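Local coordinates for inactive Zymogen C11 Protease (Parabacteroides distasonis, PDB 6MZO), which is the inactive zymogen form of a clostripain-like (family C11, clan CD) cysteine protease, which probably cleaves peptide bonds once activated, at residues A[60-65]-A[73-78]; A[225-230]-A[304-309]; A[275-280]-A[327-332]. One frame throughout, in Å; residues are numbered along the deposited sequence.

Contact 1 of 3, residues A[60-65]-A[73-78]; sequences APQLFQ and IRQIVL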
# COMPACT_ATOMS: atom_id res chain seq x y z
N ALA A 60 22.90 -9.42 7.55
CA ALA A 60 23.22 -8.10 7.00
C ALA A 60 22.18 -7.74 5.92
O ALA A 60 21.65 -8.66 5.27
CB ALA A 60 24.61 -8.07 6.42
N PRO A 61 21.92 -6.43 5.72
CA PRO A 61 21.07 -6.01 4.59
C PRO A 61 21.75 -6.35 3.27
O PRO A 61 22.98 -6.18 3.13
CB PRO A 61 20.95 -4.50 4.76
CG PRO A 61 21.34 -4.24 6.23
CD PRO A 61 22.39 -5.28 6.52
N GLN A 62 20.95 -6.76 2.30
CA GLN A 62 21.54 -7.19 1.04
C GLN A 62 20.60 -6.96 -0.12
O GLN A 62 19.36 -7.04 0.06
CB GLN A 62 21.94 -8.64 1.11
CG GLN A 62 20.95 -9.56 1.67
CD GLN A 62 21.42 -11.01 1.60
OE1 GLN A 62 22.62 -11.28 1.57
NE2 GLN A 62 20.47 -11.94 1.54
N LEU A 63 21.19 -6.64 -1.28
CA LEU A 63 20.47 -6.49 -2.53
C LEU A 63 20.85 -7.67 -3.41
O LEU A 63 22.06 -7.91 -3.61
CB LEU A 63 20.83 -5.14 -3.18
CG LEU A 63 20.25 -4.84 -4.55
CD1 LEU A 63 18.73 -4.69 -4.43
CD2 LEU A 63 20.89 -3.54 -5.07
N PHE A 64 19.87 -8.42 -3.92
CA PHE A 64 20.24 -9.59 -4.74
C PHE A 64 19.23 -9.73 -5.87
O PHE A 64 18.09 -9.29 -5.78
CB PHE A 64 20.31 -10.89 -3.92
CG PHE A 64 19.06 -11.20 -3.05
CD1 PHE A 64 18.97 -10.68 -1.78
CD2 PHE A 64 18.06 -12.06 -3.54
CE1 PHE A 64 17.86 -10.98 -0.93
CE2 PHE A 64 16.94 -12.38 -2.73
CZ PHE A 64 16.85 -11.84 -1.42
N GLN A 65 19.67 -10.35 -6.93
CA GLN A 65 18.83 -10.66 -8.07
C GLN A 65 18.37 -12.11 -7.95
O GLN A 65 19.10 -13.02 -7.44
CB GLN A 65 19.65 -10.42 -9.36
CG GLN A 65 18.82 -10.84 -10.61
CD GLN A 65 19.56 -10.56 -11.93
OE1 GLN A 65 20.82 -10.45 -11.98
NE2 GLN A 65 18.78 -10.46 -13.00
N ILE A 73 16.06 -21.67 -9.96
CA ILE A 73 16.30 -20.30 -9.52
C ILE A 73 17.79 -20.16 -9.24
O ILE A 73 18.37 -21.04 -8.61
CB ILE A 73 15.56 -19.96 -8.20
CG1 ILE A 73 14.05 -20.00 -8.38
CG2 ILE A 73 15.93 -18.55 -7.69
CD1 ILE A 73 13.51 -18.78 -9.13
N ARG A 74 18.36 -19.03 -9.64
CA ARG A 74 19.74 -18.59 -9.25
C ARG A 74 19.62 -17.31 -8.46
O ARG A 74 19.00 -16.33 -8.91
CB ARG A 74 20.60 -18.41 -10.53
CG ARG A 74 21.96 -17.65 -10.39
CD ARG A 74 23.05 -18.48 -9.78
NE ARG A 74 23.35 -19.72 -10.50
CZ ARG A 74 24.19 -20.65 -10.03
NH1 ARG A 74 24.81 -20.46 -8.87
NH2 ARG A 74 24.37 -21.77 -10.71
N GLN A 75 20.13 -17.33 -7.25
CA GLN A 75 20.22 -16.09 -6.49
C GLN A 75 21.57 -15.46 -6.66
O GLN A 75 22.61 -16.14 -6.54
CB GLN A 75 19.90 -16.38 -5.02
CG GLN A 75 20.00 -15.20 -4.10
CD GLN A 75 19.22 -15.39 -2.78
OE1 GLN A 75 18.17 -16.08 -2.71
NE2 GLN A 75 19.71 -14.74 -1.72
N ILE A 76 21.62 -14.18 -7.01
CA ILE A 76 22.90 -13.51 -7.21
C ILE A 76 22.97 -12.38 -6.21
O ILE A 76 22.32 -11.33 -6.45
CB ILE A 76 23.05 -12.93 -8.66
CG1 ILE A 76 23.04 -14.06 -9.72
CG2 ILE A 76 24.33 -12.13 -8.86
CD1 ILE A 76 22.78 -13.57 -11.11
N VAL A 77 23.76 -12.58 -5.11
CA VAL A 77 23.82 -11.59 -4.00
C VAL A 77 24.73 -10.53 -4.49
O VAL A 77 25.96 -10.78 -4.58
CB VAL A 77 24.30 -12.16 -2.63
CG1 VAL A 77 24.49 -11.04 -1.56
CG2 VAL A 77 23.33 -13.21 -2.07
N LEU A 78 24.15 -9.40 -4.89
CA LEU A 78 24.88 -8.28 -5.46
C LEU A 78 25.69 -7.46 -4.48
O LEU A 78 26.92 -7.28 -4.64
CB LEU A 78 23.94 -7.32 -6.14
CG LEU A 78 23.14 -8.04 -7.24
CD1 LEU A 78 22.17 -7.07 -7.87
CD2 LEU A 78 24.10 -8.55 -8.32
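Phe64 and Gln75 face each other across the beta hairpin of strands 62-69 and 72-80, which closes one edge of the mixed central sheet of this clan CD protease. Backbone bonds set the frame. Phe64 and Val77 form an antiparallel non-hydrogen-bonded pair, and Gln65 and Ile76 the hydrogen-bonded pair beside it. Gln65 N donates to Ile76 O at 2.9 Å, and Ile76 N returns a bond to Gln65 O at 2.8 Å. One step on, the bond is poorly aimed: Leu78 N lies 2.9 Å from Leu63 O, but with 128° at the hydrogen it is weak. The amide-ring stack is the main side-chain feature. A chi1 of 52° sets Phe64 CG between the backbone N and the carbonyl carbon, on the side where the extended Gln75 chain lays its amide over the ring. Ring and amide planes lie 9° apart. Gln75 NE2 rests over the ring centre, 3.6 Å above its plane, and Gln75 CD is nearest the CD2 side. Leu33 of helix 26-43 also touches Phe64, so this face of the hairpin looks toward that helix. Apolar contacts are looser. Phe64 CB approaches Val77 CG2 at 4.2 Å, and Leu63 CG meets Leu78 CD1 at 4.4 Å. Polar ends also touch methyl groups, as where Gln62 OE1 lies 3.7 Å from Val77 CG1. Gln65 and Ile76 run side by side, with Gln65 OE1 hydrogen-bonded to Tyr104 OH and 3.8 Å from Ile76 CD1.

Contact 2 of 3, residues A[225-230]-A[304-309]; sequences GTISVM and YKATTP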
# COMPACT_ATOMS: atom_id res chain seq x y z
N GLY A 225 -9.69 -10.85 3.51
CA GLY A 225 -8.76 -9.92 2.89
C GLY A 225 -9.52 -8.91 2.06
O GLY A 225 -10.62 -9.20 1.58
N THR A 226 -8.94 -7.72 1.91
CA THR A 226 -9.52 -6.65 1.11
C THR A 226 -8.44 -6.13 0.21
O THR A 226 -7.27 -6.02 0.69
CB THR A 226 -10.08 -5.47 1.96
OG1 THR A 226 -8.98 -4.82 2.65
CG2 THR A 226 -11.17 -5.96 2.96
N ILE A 227 -8.77 -5.80 -1.06
CA ILE A 227 -7.73 -5.31 -1.99
C ILE A 227 -8.37 -4.25 -2.88
O ILE A 227 -9.61 -4.24 -3.10
CB ILE A 227 -7.15 -6.49 -2.83
CG1 ILE A 227 -5.86 -6.08 -3.58
CG2 ILE A 227 -8.26 -7.10 -3.70
CD1 ILE A 227 -4.79 -5.93 -2.54
N SER A 228 -7.57 -3.31 -3.32
CA SER A 228 -7.98 -2.35 -4.35
C SER A 228 -6.84 -1.83 -5.14
O SER A 228 -5.65 -1.95 -4.72
CB SER A 228 -8.73 -1.17 -3.74
OG SER A 228 -7.94 -0.53 -2.74
N VAL A 229 -7.20 -1.35 -6.32
CA VAL A 229 -6.22 -0.79 -7.24
C VAL A 229 -6.66 0.60 -7.67
O VAL A 229 -7.80 0.77 -8.18
CB VAL A 229 -6.13 -1.64 -8.51
CG1 VAL A 229 -5.08 -1.04 -9.44
CG2 VAL A 229 -5.71 -3.04 -8.23
N MET A 230 -5.78 1.58 -7.52
CA MET A 230 -6.14 2.98 -7.83
C MET A 230 -5.38 3.43 -9.05
O MET A 230 -4.16 3.15 -9.21
CB MET A 230 -5.87 3.91 -6.62
CG MET A 230 -6.98 4.00 -5.59
SD MET A 230 -7.45 2.42 -4.89
CE MET A 230 -5.90 2.02 -4.05
N TYR A 304 -10.32 -1.45 -9.60
CA TYR A 304 -10.64 -2.80 -9.17
C TYR A 304 -10.70 -2.78 -7.68
O TYR A 304 -9.86 -2.14 -7.03
CB TYR A 304 -9.58 -3.80 -9.66
CG TYR A 304 -9.87 -5.21 -9.16
CD1 TYR A 304 -10.72 -6.06 -9.86
CD2 TYR A 304 -9.37 -5.62 -7.92
CE1 TYR A 304 -10.99 -7.31 -9.38
CE2 TYR A 304 -9.62 -6.90 -7.40
CZ TYR A 304 -10.47 -7.71 -8.12
OH TYR A 304 -10.76 -9.01 -7.71
N LYS A 305 -11.69 -3.48 -7.10
CA LYS A 305 -11.74 -3.68 -5.65
C LYS A 305 -12.39 -5.01 -5.35
O LYS A 305 -13.25 -5.52 -6.12
CB LYS A 305 -12.45 -2.57 -4.95
CG LYS A 305 -13.99 -2.56 -5.23
CD LYS A 305 -14.69 -1.52 -4.33
CE LYS A 305 -16.20 -1.61 -4.56
NZ LYS A 305 -16.46 -1.19 -5.93
N ALA A 306 -11.98 -5.64 -4.27
CA ALA A 306 -12.61 -6.87 -3.87
C ALA A 306 -12.48 -7.04 -2.38
O ALA A 306 -11.50 -6.63 -1.76
CB ALA A 306 -12.02 -8.07 -4.60
N THR A 307 -13.51 -7.68 -1.79
CA THR A 307 -13.44 -7.99 -0.38
C THR A 307 -14.15 -9.32 -0.05
O THR A 307 -15.16 -9.71 -0.70
CB THR A 307 -14.10 -6.88 0.48
OG1 THR A 307 -13.99 -7.22 1.86
CG2 THR A 307 -15.65 -6.73 0.12
N THR A 308 -13.65 -9.97 0.99
CA THR A 308 -14.33 -11.11 1.61
C THR A 308 -15.46 -10.58 2.53
O THR A 308 -15.54 -9.38 2.75
CB THR A 308 -13.31 -11.96 2.42
OG1 THR A 308 -12.57 -11.11 3.28
CG2 THR A 308 -12.30 -12.68 1.48
N PRO A 309 -16.28 -11.49 3.10
CA PRO A 309 -17.33 -11.02 4.02
C PRO A 309 -16.79 -10.33 5.28
O PRO A 309 -17.40 -9.35 5.71
CB PRO A 309 -18.07 -12.32 4.36
CG PRO A 309 -17.81 -13.20 3.24
CD PRO A 309 -16.38 -12.93 2.87
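A first torsion of 50° places Thr308 OG1 between its own backbone N and carbonyl carbon, facing Gly225 N across the antiparallel pair of strands 226-231 and 302-307 at the edge of the central sheet. At the other end Tyr304 has CG anti to the backbone N (chi1 177°), and its ring lies beside Ile227, whose CG2 occupies the position between N and carbonyl carbon. The ladder is regular. Ile227 N donates to Ala306 O at 2.9 Å, Ala306 N to Ile227 O at 3.0 Å, and Val229 N to Tyr304 O at 2.9 Å. Beyond the strand end Thr308 N reaches Gly225 O at 3.2 Å, nearly along the C=O axis. There Thr308 also accepts a side-chain bond, Gly225 N to Thr308 OG1 at 2.9 Å with 161° at the hydrogen, and the same hydroxyl bonds to Lys310 O. An alanine in place of Thr308 would probably leave Gly225 N without its acceptor and Lys310 O without its hydroxyl partner. On the face of Ile227, Val229, Tyr304 and Ala306 the packing is apolar. Ile227 CG2 lies in the plane of the Tyr304 ring, at its edge, 3.9 Å from CE2, and also touches Ala306 CB; helix 209-220 packs on this face. The other face is more polar: Thr226 OG1 bonds to the hydroxyls of Ser184 and Thr186, and Ser228 OG to Gly330 O and Ser166 OG. Thr226 and Thr307 lie side by side there, Thr226 CG2 3.3 Å from Thr307 OG1, and that hydroxyl donates in the carbonyl plane to a lone pair of Thr308 O.

Contact 3 of 3, residues A[275-280]-A[327-332]; sequences LYDFDD and KYSGLS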
# COMPACT_ATOMS: atom_id res chain seq x y z
N LEU A 275 -9.41 5.23 10.84
CA LEU A 275 -9.80 5.07 9.43
C LEU A 275 -11.08 4.30 9.26
O LEU A 275 -11.27 3.21 9.86
CB LEU A 275 -8.69 4.36 8.63
CG LEU A 275 -7.29 4.83 8.86
CD1 LEU A 275 -6.32 3.99 7.94
CD2 LEU A 275 -7.16 6.29 8.44
N TYR A 276 -11.96 4.83 8.43
CA TYR A 276 -13.24 4.26 8.11
C TYR A 276 -13.43 4.19 6.59
O TYR A 276 -12.64 4.68 5.88
CB TYR A 276 -14.33 5.13 8.71
CG TYR A 276 -14.36 5.09 10.21
CD1 TYR A 276 -13.60 5.94 10.96
CD2 TYR A 276 -15.12 4.19 10.86
CE1 TYR A 276 -13.61 5.89 12.32
CE2 TYR A 276 -15.14 4.13 12.22
CZ TYR A 276 -14.39 4.99 12.95
OH TYR A 276 -14.42 4.93 14.30
N ASP A 277 -14.50 3.57 6.13
CA ASP A 277 -14.73 3.50 4.70
C ASP A 277 -14.97 4.89 4.13
O ASP A 277 -15.74 5.62 4.64
CB ASP A 277 -15.90 2.59 4.34
CG ASP A 277 -16.16 2.55 2.86
OD1 ASP A 277 -15.35 1.98 2.17
OD2 ASP A 277 -17.13 3.12 2.40
N PHE A 278 -14.29 5.19 3.04
CA PHE A 278 -14.35 6.48 2.41
C PHE A 278 -15.74 6.91 1.94
O PHE A 278 -16.20 7.95 2.25
CB PHE A 278 -13.33 6.49 1.29
CG PHE A 278 -13.05 7.82 0.67
CD1 PHE A 278 -13.24 8.98 1.34
CD2 PHE A 278 -12.55 7.87 -0.58
CE1 PHE A 278 -12.93 10.18 0.76
CE2 PHE A 278 -12.24 9.06 -1.18
CZ PHE A 278 -12.43 10.21 -0.50
N ASP A 279 -16.40 6.05 1.19
CA ASP A 279 -17.71 6.34 0.68
C ASP A 279 -18.71 6.54 1.80
O ASP A 279 -19.45 7.45 1.78
CB ASP A 279 -18.16 5.23 -0.30
CG ASP A 279 -19.53 5.47 -0.90
OD1 ASP A 279 -20.49 5.42 -0.19
OD2 ASP A 279 -19.60 5.65 -2.09
N ASP A 280 -18.67 5.67 2.79
CA ASP A 280 -19.55 5.78 3.92
C ASP A 280 -19.40 7.15 4.60
O ASP A 280 -20.36 7.81 4.84
CB ASP A 280 -19.30 4.64 4.89
CG ASP A 280 -20.43 4.42 5.88
OD1 ASP A 280 -21.49 4.97 5.69
OD2 ASP A 280 -20.21 3.70 6.83
N LYS A 327 -19.90 -2.41 4.12
CA LYS A 327 -19.81 -1.37 3.08
C LYS A 327 -18.39 -1.37 2.61
O LYS A 327 -17.50 -1.37 3.45
CB LYS A 327 -20.17 0.03 3.59
CG LYS A 327 -21.72 0.08 3.96
CD LYS A 327 -22.07 1.41 4.51
CE LYS A 327 -23.58 1.44 4.87
NZ LYS A 327 -23.91 2.73 5.55
N TYR A 328 -18.15 -1.36 1.30
CA TYR A 328 -16.74 -1.49 0.88
C TYR A 328 -16.52 -0.66 -0.36
O TYR A 328 -16.96 -1.08 -1.48
CB TYR A 328 -16.42 -2.97 0.62
CG TYR A 328 -14.99 -3.15 0.21
CD1 TYR A 328 -14.01 -2.89 1.11
CD2 TYR A 328 -14.63 -3.59 -1.10
CE1 TYR A 328 -12.65 -2.99 0.77
CE2 TYR A 328 -13.26 -3.71 -1.45
CZ TYR A 328 -12.31 -3.41 -0.50
OH TYR A 328 -10.97 -3.47 -0.80
N SER A 329 -15.83 0.50 -0.21
CA SER A 329 -15.57 1.35 -1.40
C SER A 329 -14.16 1.13 -2.00
O SER A 329 -13.85 1.60 -3.10
CB SER A 329 -15.79 2.84 -1.00
OG SER A 329 -14.74 3.25 -0.12
N GLY A 330 -13.34 0.35 -1.29
CA GLY A 330 -11.96 0.06 -1.73
C GLY A 330 -10.98 1.11 -1.22
O GLY A 330 -9.80 0.96 -1.40
N LEU A 331 -11.48 2.17 -0.55
CA LEU A 331 -10.56 3.17 0.03
C LEU A 331 -10.99 3.45 1.48
O LEU A 331 -12.15 3.58 1.75
CB LEU A 331 -10.55 4.51 -0.72
CG LEU A 331 -9.79 4.44 -2.08
CD1 LEU A 331 -10.00 5.79 -2.79
CD2 LEU A 331 -8.36 4.23 -1.81
N SER A 332 -9.98 3.53 2.35
CA SER A 332 -10.20 4.04 3.71
C SER A 332 -9.97 5.56 3.67
O SER A 332 -9.35 6.11 2.70
CB SER A 332 -9.22 3.38 4.69
OG SER A 332 -9.52 1.98 4.76
O HOH W 1 -13.14 0.36 1.66
O HOH W 2 -22.36 2.30 7.85
O HOH W 3 -23.25 4.66 3.35
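Asp277 and Ser329 form the tight part of this contact, where a helix N-cap is tied to a loop. With its CG anti to the backbone N (chi1 178°), Asp277 presents OD1 to Ser329 OG at 2.7 Å and to Ser329 N at 2.8 Å. The two donors come from opposite faces of the carboxylate plane, and water 1 adds a third bond to OD1 while accepting from Gly330 N. The other oxygen, OD2, caps helix 278-283 by accepting from Asp280 N at 3.0 Å; this helix start would probably stabilise the negative carboxylate. Nearby, Phe278 N donates to Leu331 O at 3.0 Å, and Asp279 CB closes on Ser329 CB at 3.4 Å. Packing eases toward solvent, where the extended chain of Lys327 crosses Asp280 at about a right angle. Their salt bridge, Lys327 NZ to Asp280 OD1, is a weak 3.3 Å, and waters 2 and 3 each bridge the amine and a carboxylate oxygen. The strongest polar partner of Asp280 is Gln263 N, and its OD1 also forms a salt bridge with Arg284. Strand 275-277, which leads directly into the capped helix, pairs antiparallel with strand 332-334. Phe278 CD2 meets Leu331 CB at 3.9 Å, and the ring packs edge-to-face with Phe294 of helix 288-301, while Leu331 also touches strands 226-231 and 302-307 of the central sheet.

Contacts 1 and 2 lie at the two outer edges of the same central sheet, their centres 32 Å apart and nearest atoms about 22 Å apart. In clan CD proteases the catalytic histidine and cysteine follow neighbouring parallel strands, here probably 109-115 and 155-162, which fall between these edges. Contact 3 lies beyond the chain's centre from contact 1, 39 Å between centres, but only 11 Å from contact 2, with which its segments alternate along the chain. Those two are joined directly: Tyr328 OH is 2.8 Å from Ile227 O and Ser228 OG 2.7 Å from Gly330 O, both probable hydrogen bonds, tying segment 327-332 to strand 226-231, next to the sheet's outermost strand.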